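Local coordinates for homoprotocatechuate 2,3-dioxygenase (PDB 4Z6M) that cleaves the aromatic ring of homoprotocatechuate next to its hydroxyl groups, using dioxygen and an active-site iron(II), at the interface of chains A and B. Sequence-based numbering; all coordinates share one arbitrary frame. Chains: chain A/B, Homoprotocatechuate 2,3-dioxygenase.

The interface of chains A and B. Residues chain A 295-298, 357; chain B 229-230, 238, 241, 244-245.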
loop_
_atom_site.group_PDB
_atom_site.type_symbol
_atom_site.label_atom_id
_atom_site.label_comp_id
_atom_site.label_asym_id
_atom_site.label_seq_id
_atom_site.Cartn_x
_atom_site.Cartn_y
_atom_site.Cartn_z
ATOM N N TRP A 295 10.162 -11.214 -12.795
ATOM C CA TRP A 295 9.145 -12.260 -12.698
ATOM C C TRP A 295 8.003 -12.049 -13.691
ATOM O O TRP A 295 7.311 -12.998 -14.074
ATOM C CB TRP A 295 8.605 -12.214 -11.268
ATOM C CG TRP A 295 7.545 -13.180 -10.870
ATOM C CD1 TRP A 295 6.321 -12.873 -10.371
ATOM C CD2 TRP A 295 7.675 -14.612 -10.773
ATOM N NE1 TRP A 295 5.644 -14.011 -10.002
ATOM C CE2 TRP A 295 6.448 -15.101 -10.263
ATOM C CE3 TRP A 295 8.673 -15.532 -11.123
ATOM C CZ2 TRP A 295 6.234 -16.456 -10.032
ATOM C CZ3 TRP A 295 8.427 -16.904 -10.917
ATOM C CH2 TRP A 295 7.215 -17.334 -10.384
ATOM N N TRP A 296 7.795 -10.797 -14.090
ATOM C CA TRP A 296 6.751 -10.415 -15.039
ATOM C C TRP A 296 7.209 -10.518 -16.480
ATOM O O TRP A 296 6.441 -10.218 -17.409
ATOM C CB TRP A 296 6.263 -9.010 -14.729
ATOM C CG TRP A 296 5.931 -8.781 -13.287
ATOM C CD1 TRP A 296 5.485 -9.698 -12.360
ATOM C CD2 TRP A 296 6.033 -7.532 -12.591
ATOM N NE1 TRP A 296 5.281 -9.080 -11.151
ATOM C CE2 TRP A 296 5.594 -7.752 -11.269
ATOM C CE3 TRP A 296 6.389 -6.240 -12.975
ATOM C CZ2 TRP A 296 5.559 -6.737 -10.327
ATOM C CZ3 TRP A 296 6.368 -5.245 -12.044
ATOM C CH2 TRP A 296 5.978 -5.495 -10.733
ATOM N N GLY A 297 8.459 -10.946 -16.665
ATOM C CA GLY A 297 9.002 -11.150 -17.982
ATOM C C GLY A 297 9.482 -9.895 -18.684
ATOM O O GLY A 297 9.840 -9.956 -19.847
ATOM N N ASN A 298 9.502 -8.753 -17.994
ATOM C CA ASN A 298 9.993 -7.542 -18.628
ATOM C C ASN A 298 11.476 -7.717 -18.947
ATOM O O ASN A 298 12.205 -8.419 -18.231
ATOM C CB ASN A 298 9.734 -6.301 -17.751
ATOM C CG ASN A 298 8.325 -5.792 -17.902
ATOM O OD1 ASN A 298 7.773 -5.843 -18.998
ATOM N ND2 ASN A 298 7.748 -5.288 -16.843
ATOM N N LYS A 357 8.882 -8.767 -24.875
ATOM C CA LYS A 357 7.952 -7.644 -25.015
ATOM C C LYS A 357 8.154 -6.824 -26.288
ATOM O O LYS A 357 7.720 -5.668 -26.380
ATOM C CB LYS A 357 7.964 -6.717 -23.788
ATOM C CG LYS A 357 7.990 -7.371 -22.424
ATOM C CD LYS A 357 6.754 -8.136 -22.069
ATOM C CE LYS A 357 6.790 -8.590 -20.612
ATOM N NZ LYS A 357 5.876 -9.714 -20.341
ATOM N N CYS B 229 0.174 -8.790 -11.813
ATOM C CA CYS B 229 1.444 -9.183 -12.437
ATOM C C CYS B 229 2.055 -10.394 -11.745
ATOM O O CYS B 229 2.501 -11.341 -12.409
ATOM C CB CYS B 229 2.443 -8.017 -12.369
ATOM S SG CYS B 229 1.962 -6.541 -13.254
ATOM N N ASP B 230 2.120 -10.338 -10.419
ATOM C CA ASP B 230 2.734 -11.424 -9.653
ATOM C C ASP B 230 2.009 -12.736 -9.881
ATOM O O ASP B 230 2.628 -13.806 -10.012
ATOM C CB ASP B 230 2.684 -11.071 -8.169
ATOM C CG ASP B 230 3.648 -9.961 -7.767
ATOM O OD1 ASP B 230 4.694 -9.784 -8.440
ATOM O OD2 ASP B 230 3.379 -9.336 -6.706
ATOM N N SER B 238 3.322 -14.881 -17.938
ATOM C CA SER B 238 3.884 -13.526 -18.007
ATOM C C SER B 238 3.967 -13.012 -19.436
ATOM O O SER B 238 4.058 -11.812 -19.654
ATOM C CB SER B 238 5.262 -13.431 -17.338
ATOM O OG SER B 238 6.180 -14.316 -17.884
ATOM N N ILE B 241 1.374 -10.524 -20.127
ATOM C CA ILE B 241 1.582 -9.147 -19.669
ATOM C C ILE B 241 2.191 -8.418 -20.862
ATOM O O ILE B 241 3.327 -8.681 -21.229
ATOM C CB ILE B 241 2.515 -9.064 -18.440
ATOM C CG1 ILE B 241 1.931 -9.815 -17.250
ATOM C CG2 ILE B 241 2.775 -7.612 -18.057
ATOM C CD1 ILE B 241 2.881 -9.976 -16.079
ATOM N N GLY B 244 3.863 -2.750 -18.998
ATOM C CA GLY B 244 3.701 -2.232 -17.646
ATOM C C GLY B 244 4.251 -3.191 -16.615
ATOM O O GLY B 244 4.982 -4.126 -16.947
ATOM N N PRO B 245 3.926 -2.957 -15.350
ATOM C CA PRO B 245 3.129 -1.845 -14.860
ATOM C C PRO B 245 3.892 -0.526 -14.937
ATOM O O PRO B 245 5.127 -0.498 -15.029
ATOM C CB PRO B 245 2.852 -2.246 -13.403
ATOM C CG PRO B 245 4.088 -3.002 -13.016
ATOM C CD PRO B 245 4.514 -3.749 -14.261
HETATM O O HOH W 1 6.451 -3.602 -19.986
#
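The loop carrying A:Trp295 to A:Asn298, turned at A:Gly297 by a positive phi of 80°, lies against helix 222-234 and the stretch of chain B that includes the cis peptide bond between B:Gly244 and B:Pro245. A:Trp296 presses its broad indole into this surface. CB of B:Cys229 sits over one face of the five-membered ring, 3.3 Å from its centroid; a side chain this short probably allows the indole to come so near the helix. B:Pro245, whose rigid apolar side chain crosses the indole at about a right angle, brings CD and CG to CZ3 at the benzo end. The indole N-H points in the ring plane to carboxylate oxygen OD1 of B:Asp230 (NE1 to OD1 2.9 Å), reaching it from above the carboxylate plane. A:Trp295, with CG anti to its backbone N (chi1 -180°), swings its indole to the same residue, where NE1 donates a bent hydrogen bond to a lone pair of the backbone O of B:Asp230 (3.0 Å), which lies somewhat out of the ring plane. Two indoles thus grip one helical residue. The amide of A:Asn298 can donate and accept together: ND2 gives a nearly straight bond (177° at H) to O of B:Gly244, while OD1 reaches N of B:Gly244 through a water. A:Lys357, long and bent at its second torsion, brings its terminal amino group NZ to three carbonyls: O of B:Ile241 and O of B:Ser238, each 2.9 Å away, and O of A:Trp296 in its own chain, which ties the loop to the partner. CD1 of B:Ile241 fills in beside CB of A:Trp296. Repeated by two-fold symmetry, this patch probably helps hold two subunits together in the deposited assembly of four.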